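Local coordinates for protein ACDH-11, isoform b (Caenorhabditis elegans, PDB 4Y9J) that is a flavoprotein of the acyl-CoA dehydrogenase family that binds flavin-adenine dinucleotide within an assembly of four chains, at residues G187-E192 against A286-D291; K258-D261 against N265-G268. One frame throughout, in Å; residues are numbered along the deposited sequence.

Contact 1 (G187-E192 against A286-D291); sequences GQWMTE and AELLLD. With FAD (flavin-adenine dinucleotide), chain E.
A methyl group, Leu288 CD1, presses on the indole of Trp189 at only 3.4 Å from the centroid of its six-membered ring, 12° off the ring normal, a close CH-pi contact over the face. It forms in the interior of the beta-sheet domain in the middle of the acyl-CoA dehydrogenase fold, where strand 186-189 and strand 285-298 face each other without being neighbours in the sheet; the CA atoms of Trp189 and Leu288 are 9.2 Å apart, so side chains alone bridge the gap. With CG of Trp189 beside its own backbone N and anti to the carbonyl carbon (chi1 -55°), the indole reaches toward strand 285-298, and the two side chains meet at about a right angle. CD1 sits nearest CZ2 and CH2, displaced toward the rim of the ring system. Leu290 adds a looser apolar contact, its CD1 lying 4.2 Å from Trp189 CZ3. Ile269 and Ser224, on two further strands, also pack on both Trp189 and Leu288, so the pair belongs to the buried core.

While the indole faces this core, the backbone on either side of Trp189 binds the pyrimidine end of the flavin. N3 of flavin-adenine dinucleotide donates to Gln188 O at 2.8 Å. Two amides grip the flavin carbonyl oxygen O2: Met190 N at 2.9 Å and Thr191 N, also at 2.9 Å, the latter with a nearly straight N-H...O angle of 161°. This double hold would be expected to draw electron density toward O2 and to favour negative charge on this side of the ring. Next to it, the hydroxyl OG1 of Thr191 donates to flavin N1 at 2.8 Å.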
loop_
_atom_site.group_PDB
_atom_site.type_symbol
_atom_site.label_atom_id
_atom_site.label_comp_id
_atom_site.label_asym_id
_atom_site.label_seq_id
_atom_site.Cartn_x
_atom_site.Cartn_y
_atom_site.Cartn_z
ATOM N N GLY B 187 -16.920 18.980 -15.076
ATOM C CA GLY B 187 -17.495 17.630 -14.977
ATOM C C GLY B 187 -18.936 17.592 -15.437
ATOM O O GLY B 187 -19.463 18.601 -15.906
ATOM N N GLN B 188 -19.532 16.408 -15.378
ATOM C CA GLN B 188 -20.850 16.124 -15.940
ATOM C C GLN B 188 -21.400 15.087 -14.952
ATOM O O GLN B 188 -20.894 13.967 -14.902
ATOM C CB GLN B 188 -20.661 15.514 -17.355
ATOM C CG GLN B 188 -21.918 14.877 -18.056
ATOM C CD GLN B 188 -21.575 14.055 -19.311
ATOM O OE1 GLN B 188 -20.407 13.823 -19.627
ATOM N NE2 GLN B 188 -22.616 13.532 -19.993
ATOM N N TRP B 189 -22.430 15.450 -14.186
ATOM C CA TRP B 189 -22.942 14.560 -13.097
ATOM C C TRP B 189 -24.396 14.121 -13.355
ATOM O O TRP B 189 -25.358 14.702 -12.864
ATOM C CB TRP B 189 -22.863 15.224 -11.727
ATOM C CG TRP B 189 -21.511 15.749 -11.310
ATOM C CD1 TRP B 189 -20.291 15.456 -11.831
ATOM C CD2 TRP B 189 -21.274 16.679 -10.253
ATOM N NE1 TRP B 189 -19.302 16.164 -11.167
ATOM C CE2 TRP B 189 -19.878 16.930 -10.212
ATOM C CE3 TRP B 189 -22.102 17.339 -9.356
ATOM C CZ2 TRP B 189 -19.314 17.761 -9.305
ATOM C CZ3 TRP B 189 -21.548 18.190 -8.467
ATOM C CH2 TRP B 189 -20.159 18.402 -8.449
ATOM N N MET B 190 -24.536 13.055 -14.113
ATOM C CA MET B 190 -25.805 12.491 -14.486
ATOM C C MET B 190 -26.213 11.224 -13.768
ATOM O O MET B 190 -27.402 11.064 -13.315
ATOM C CB MET B 190 -25.820 12.200 -15.994
ATOM C CG MET B 190 -25.967 13.467 -16.792
ATOM S SD MET B 190 -25.837 13.252 -18.600
ATOM C CE MET B 190 -27.250 12.187 -18.940
ATOM N N THR B 191 -25.259 10.317 -13.694
ATOM C CA THR B 191 -25.475 8.964 -13.249
ATOM C C THR B 191 -25.773 8.896 -11.776
ATOM O O THR B 191 -25.051 9.483 -10.956
ATOM C CB THR B 191 -24.352 8.050 -13.629
ATOM O OG1 THR B 191 -24.159 8.054 -15.034
ATOM C CG2 THR B 191 -24.612 6.628 -13.114
ATOM N N GLU B 192 -26.852 8.189 -11.437
ATOM C CA GLU B 192 -27.207 7.980 -10.037
ATOM C C GLU B 192 -27.372 6.473 -9.750
ATOM O O GLU B 192 -27.368 5.676 -10.678
ATOM C CB GLU B 192 -28.428 8.789 -9.681
ATOM C CG GLU B 192 -28.233 10.313 -9.927
ATOM C CD GLU B 192 -29.153 11.209 -9.177
ATOM O OE1 GLU B 192 -29.951 10.747 -8.306
ATOM O OE2 GLU B 192 -29.148 12.443 -9.502
ATOM N N ALA B 286 -15.469 9.948 -8.148
ATOM C CA ALA B 286 -16.050 9.879 -6.814
ATOM C C ALA B 286 -17.513 9.622 -6.810
ATOM O O ALA B 286 -18.227 9.805 -7.827
ATOM C CB ALA B 286 -15.781 11.229 -6.100
ATOM N N GLU B 287 -18.018 9.244 -5.657
ATOM C CA GLU B 287 -19.426 9.379 -5.347
ATOM C C GLU B 287 -19.597 10.664 -4.535
ATOM O O GLU B 287 -18.854 10.892 -3.566
ATOM C CB GLU B 287 -19.935 8.213 -4.515
ATOM C CG GLU B 287 -19.714 6.867 -5.206
ATOM C CD GLU B 287 -19.991 5.645 -4.352
ATOM O OE1 GLU B 287 -20.676 5.758 -3.285
ATOM O OE2 GLU B 287 -19.496 4.568 -4.811
ATOM N N LEU B 288 -20.589 11.435 -4.889
ATOM C CA LEU B 288 -20.865 12.750 -4.267
ATOM C C LEU B 288 -22.176 12.781 -3.576
ATOM O O LEU B 288 -23.235 12.496 -4.182
ATOM C CB LEU B 288 -20.783 13.905 -5.294
ATOM C CG LEU B 288 -19.489 14.003 -6.106
ATOM C CD1 LEU B 288 -19.687 15.169 -7.077
ATOM C CD2 LEU B 288 -18.270 14.124 -5.280
ATOM N N LEU B 289 -22.165 13.261 -2.343
ATOM C CA LEU B 289 -23.367 13.541 -1.634
ATOM C C LEU B 289 -23.553 15.037 -1.627
ATOM O O LEU B 289 -22.758 15.780 -0.995
ATOM C CB LEU B 289 -23.358 12.909 -0.239
ATOM C CG LEU B 289 -24.500 13.239 0.712
ATOM C CD1 LEU B 289 -25.861 12.854 0.162
ATOM C CD2 LEU B 289 -24.412 12.586 2.100
ATOM N N LEU B 290 -24.618 15.465 -2.284
ATOM C CA LEU B 290 -25.037 16.879 -2.424
ATOM C C LEU B 290 -26.043 17.219 -1.366
ATOM O O LEU B 290 -27.148 16.632 -1.283
ATOM C CB LEU B 290 -25.631 17.167 -3.789
ATOM C CG LEU B 290 -24.704 17.436 -4.992
ATOM C CD1 LEU B 290 -23.478 16.618 -5.099
ATOM C CD2 LEU B 290 -25.432 17.361 -6.305
ATOM N N ASP B 291 -25.677 18.166 -0.520
ATOM C CA ASP B 291 -26.564 18.645 0.491
ATOM C C ASP B 291 -26.473 20.147 0.563
ATOM O O ASP B 291 -25.698 20.697 1.361
ATOM C CB ASP B 291 -26.200 18.025 1.836
ATOM C CG ASP B 291 -27.096 18.490 2.956
ATOM O OD1 ASP B 291 -28.127 19.172 2.729
ATOM O OD2 ASP B 291 -26.740 18.185 4.104
HETATM P PA FAD E . -27.242 0.271 -16.506
HETATM O O1A FAD E . -28.131 1.124 -17.411
HETATM O O2A FAD E . -27.813 -0.159 -15.144
HETATM O O5B FAD E . -26.942 -1.149 -17.215
HETATM C C5B FAD E . -26.338 -1.161 -18.504
HETATM C C4B FAD E . -26.833 -2.387 -19.217
HETATM O O4B FAD E . -28.268 -2.237 -19.283
HETATM C C3B FAD E . -26.288 -2.549 -20.599
HETATM O O3B FAD E . -26.429 -3.935 -21.093
HETATM C C2B FAD E . -27.340 -1.766 -21.361
HETATM O O2B FAD E . -27.347 -2.102 -22.759
HETATM C C1B FAD E . -28.631 -2.233 -20.647
HETATM N N9A FAD E . -29.772 -1.342 -20.935
HETATM C C8A FAD E . -30.023 -0.120 -20.369
HETATM N N7A FAD E . -31.135 0.429 -20.938
HETATM C C5A FAD E . -31.631 -0.473 -21.841
HETATM C C6A FAD E . -32.770 -0.522 -22.761
HETATM N N6A FAD E . -33.656 0.513 -22.805
HETATM N N1A FAD E . -32.895 -1.634 -23.527
HETATM C C2A FAD E . -32.010 -2.637 -23.490
HETATM N N3A FAD E . -30.955 -2.667 -22.676
HETATM C C4A FAD E . -30.728 -1.625 -21.843
HETATM N N1 FAD E . -21.547 9.121 -15.236
HETATM C C2 FAD E . -21.622 10.464 -14.988
HETATM O O2 FAD E . -22.755 11.003 -15.085
HETATM N N3 FAD E . -20.600 11.222 -14.773
HETATM C C4 FAD E . -19.354 10.821 -14.681
HETATM O O4 FAD E . -18.443 11.584 -14.448
HETATM C C4X FAD E . -19.167 9.344 -14.917
HETATM N N5 FAD E . -17.881 8.817 -14.702
HETATM C C5X FAD E . -17.838 7.414 -14.929
HETATM C C6 FAD E . -16.536 6.848 -14.789
HETATM C C7 FAD E . -16.386 5.442 -15.030
HETATM C C7M FAD E . -14.991 4.920 -14.908
HETATM C C8 FAD E . -17.567 4.654 -15.318
HETATM C C8M FAD E . -17.421 3.140 -15.545
HETATM C C9 FAD E . -18.841 5.196 -15.453
HETATM C C9A FAD E . -19.014 6.601 -15.230
HETATM N N10 FAD E . -20.265 7.145 -15.316
HETATM C C10 FAD E . -20.353 8.546 -15.121
HETATM C "C1'" FAD E . -21.424 6.350 -15.509
HETATM C "C2'" FAD E . -21.782 5.824 -16.904
HETATM O "O2'" FAD E . -22.342 6.822 -17.735
HETATM C "C3'" FAD E . -22.774 4.676 -16.737
HETATM O "O3'" FAD E . -22.047 3.663 -16.089
HETATM C "C4'" FAD E . -23.329 4.226 -18.076
HETATM O "O4'" FAD E . -24.073 5.264 -18.715
HETATM C "C5'" FAD E . -24.179 2.960 -17.917
HETATM O "O5'" FAD E . -25.304 3.227 -16.983
HETATM P P FAD E . -25.399 2.276 -15.623
HETATM O O1P FAD E . -24.051 2.221 -15.023
HETATM O O2P FAD E . -26.592 2.755 -14.834
HETATM O O3P FAD E . -25.767 0.819 -16.273
#

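Contact 2 (K258-D261 against N265-G268); sequences KIRD and NLNG
The loop that joins strand 252-258 to strand 269-274 in the beta domain of this acyl-CoA dehydrogenase relative folds back on itself as a short hairpin-like turn, in which Arg260 and Leu266 form a single antiparallel bridge. They are its non-hydrogen-bonded pair, with CA atoms 4.4 Å apart, and the two bonds that define it come from their neighbours: Asp261 N donates to Asn265 O at 2.8 Å, and Asn267 N donates to Ile259 O at 2.8 Å. Between them, Arg260 CA makes a C-H...O contact with Asn265 O.

Side chains extend the clasp at both ends. Asp261 turns its carboxylate back over the turn, CG standing between the backbone N and the carbonyl carbon (chi1 75°), and OD1 accepts Asn265 N at 2.9 Å. The donor comes from above the carboxylate plane, 48° out of it, and Ser263 N adds a weak bond to the same oxygen. At the far end, Asn267 swings CG anti to its own N and carries its amide across to Lys258, where Asn267 ND2 donates to the carbonyl O of Lys258 at 2.8 Å, close to the amide plane. The same ND2 also bonds to Ile294 O, tying the loop to strand 285-298. Asn267 is the centre of an inverse gamma turn that starts the chain toward the next strand.

Apolar packing closes one flank. Leu266 lies alongside both Ile259 and Arg260, its CD2 4.0 Å from Ile259 CG2. The Arg260 chain runs extended past this leucine, and its guanidinium finds a partner in Val227 O through NH2. Leu266 CD2 lies over one face of that guanidinium and also meets the aliphatic part of the side chain, 4.0 Å from Arg260 CG.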
loop_
_atom_site.group_PDB
_atom_site.type_symbol
_atom_site.label_atom_id
_atom_site.label_comp_id
_atom_site.label_asym_id
_atom_site.label_seq_id
_atom_site.Cartn_x
_atom_site.Cartn_y
_atom_site.Cartn_z
ATOM N N LYS B 258 -20.326 25.681 -9.481
ATOM C CA LYS B 258 -18.924 25.678 -9.111
ATOM C C LYS B 258 -18.712 24.583 -8.051
ATOM O O LYS B 258 -19.500 24.504 -7.123
ATOM C CB LYS B 258 -18.450 27.008 -8.535
ATOM C CG LYS B 258 -18.039 28.006 -9.586
ATOM C CD LYS B 258 -17.545 29.256 -8.948
ATOM C CE LYS B 258 -16.095 29.150 -8.453
ATOM N NZ LYS B 258 -15.132 28.765 -9.496
ATOM N N ILE B 259 -17.674 23.779 -8.218
ATOM C CA ILE B 259 -17.435 22.623 -7.351
ATOM C C ILE B 259 -16.920 23.140 -5.998
ATOM O O ILE B 259 -17.281 22.616 -4.924
ATOM C CB ILE B 259 -16.498 21.634 -8.035
ATOM C CG1 ILE B 259 -17.203 21.067 -9.279
ATOM C CG2 ILE B 259 -16.099 20.472 -7.107
ATOM C CD1 ILE B 259 -16.362 20.057 -10.067
ATOM N N ARG B 260 -16.108 24.183 -6.027
ATOM C CA ARG B 260 -15.490 24.753 -4.822
ATOM C C ARG B 260 -15.747 26.225 -4.762
ATOM O O ARG B 260 -15.850 26.885 -5.779
ATOM C CB ARG B 260 -13.971 24.482 -4.775
ATOM C CG ARG B 260 -13.657 22.989 -4.673
ATOM C CD ARG B 260 -12.128 22.616 -4.725
ATOM N NE ARG B 260 -12.032 21.157 -4.683
ATOM C CZ ARG B 260 -12.241 20.326 -5.726
ATOM N NH1 ARG B 260 -12.439 20.767 -6.982
ATOM N NH2 ARG B 260 -12.217 19.002 -5.485
ATOM N N ASP B 261 -15.901 26.735 -3.544
ATOM C CA ASP B 261 -16.241 28.132 -3.317
ATOM C C ASP B 261 -14.955 28.976 -3.371
ATOM O O ASP B 261 -13.882 28.449 -3.695
ATOM C CB ASP B 261 -16.995 28.277 -1.984
ATOM C CG ASP B 261 -16.077 28.161 -0.733
ATOM O OD1 ASP B 261 -14.811 27.968 -0.810
ATOM O OD2 ASP B 261 -16.668 28.292 0.357
ATOM N N ASN B 265 -13.220 25.541 -0.490
ATOM C CA ASN B 265 -14.062 24.570 0.193
ATOM C C ASN B 265 -15.111 24.035 -0.760
ATOM O O ASN B 265 -15.624 24.761 -1.602
ATOM C CB ASN B 265 -14.797 25.203 1.351
ATOM C CG ASN B 265 -13.865 25.748 2.420
ATOM O OD1 ASN B 265 -12.843 25.188 2.728
ATOM N ND2 ASN B 265 -14.223 26.854 2.946
ATOM N N LEU B 266 -15.461 22.772 -0.589
ATOM C CA LEU B 266 -16.536 22.195 -1.385
ATOM C C LEU B 266 -17.859 22.902 -1.259
ATOM O O LEU B 266 -18.292 23.323 -0.195
ATOM C CB LEU B 266 -16.694 20.678 -1.089
ATOM C CG LEU B 266 -15.533 19.896 -1.657
ATOM C CD1 LEU B 266 -15.496 18.481 -1.116
ATOM C CD2 LEU B 266 -15.674 19.865 -3.168
ATOM N N ASN B 267 -18.520 23.065 -2.397
ATOM C CA ASN B 267 -19.793 23.745 -2.447
ATOM C C ASN B 267 -20.975 22.790 -2.104
ATOM O O ASN B 267 -21.594 22.283 -2.993
ATOM C CB ASN B 267 -19.981 24.425 -3.861
ATOM C CG ASN B 267 -21.381 24.946 -4.130
ATOM O OD1 ASN B 267 -22.155 25.290 -3.251
ATOM N ND2 ASN B 267 -21.719 24.984 -5.419
ATOM N N GLY B 268 -21.302 22.629 -0.814
ATOM C CA GLY B 268 -22.410 21.765 -0.352
ATOM C C GLY B 268 -22.204 20.270 -0.742
ATOM O O GLY B 268 -23.175 19.573 -1.005
#

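Of the segments of the two contacts, 187-192 comes first along the chain from the N terminus, and strand 285-298 meets it in contact 1, closing a loop of 93 residues that is rich in strand. Within that span the chain makes the far shorter closure of contact 2, with only three residues between its segments, so the two nest and do not cross. Their centres are 13 Å apart, and they touch directly: Ile259 CD1 packs 3.8 Å from Trp189 CZ2, and Asp291 N probably bonds to Gly268 O at 2.9 Å. Through Ile259 the surface loop after strand 252-258 reaches the buried core behind the flavin-binding backbone, and through Gly268 it is held to the corner at Asp291.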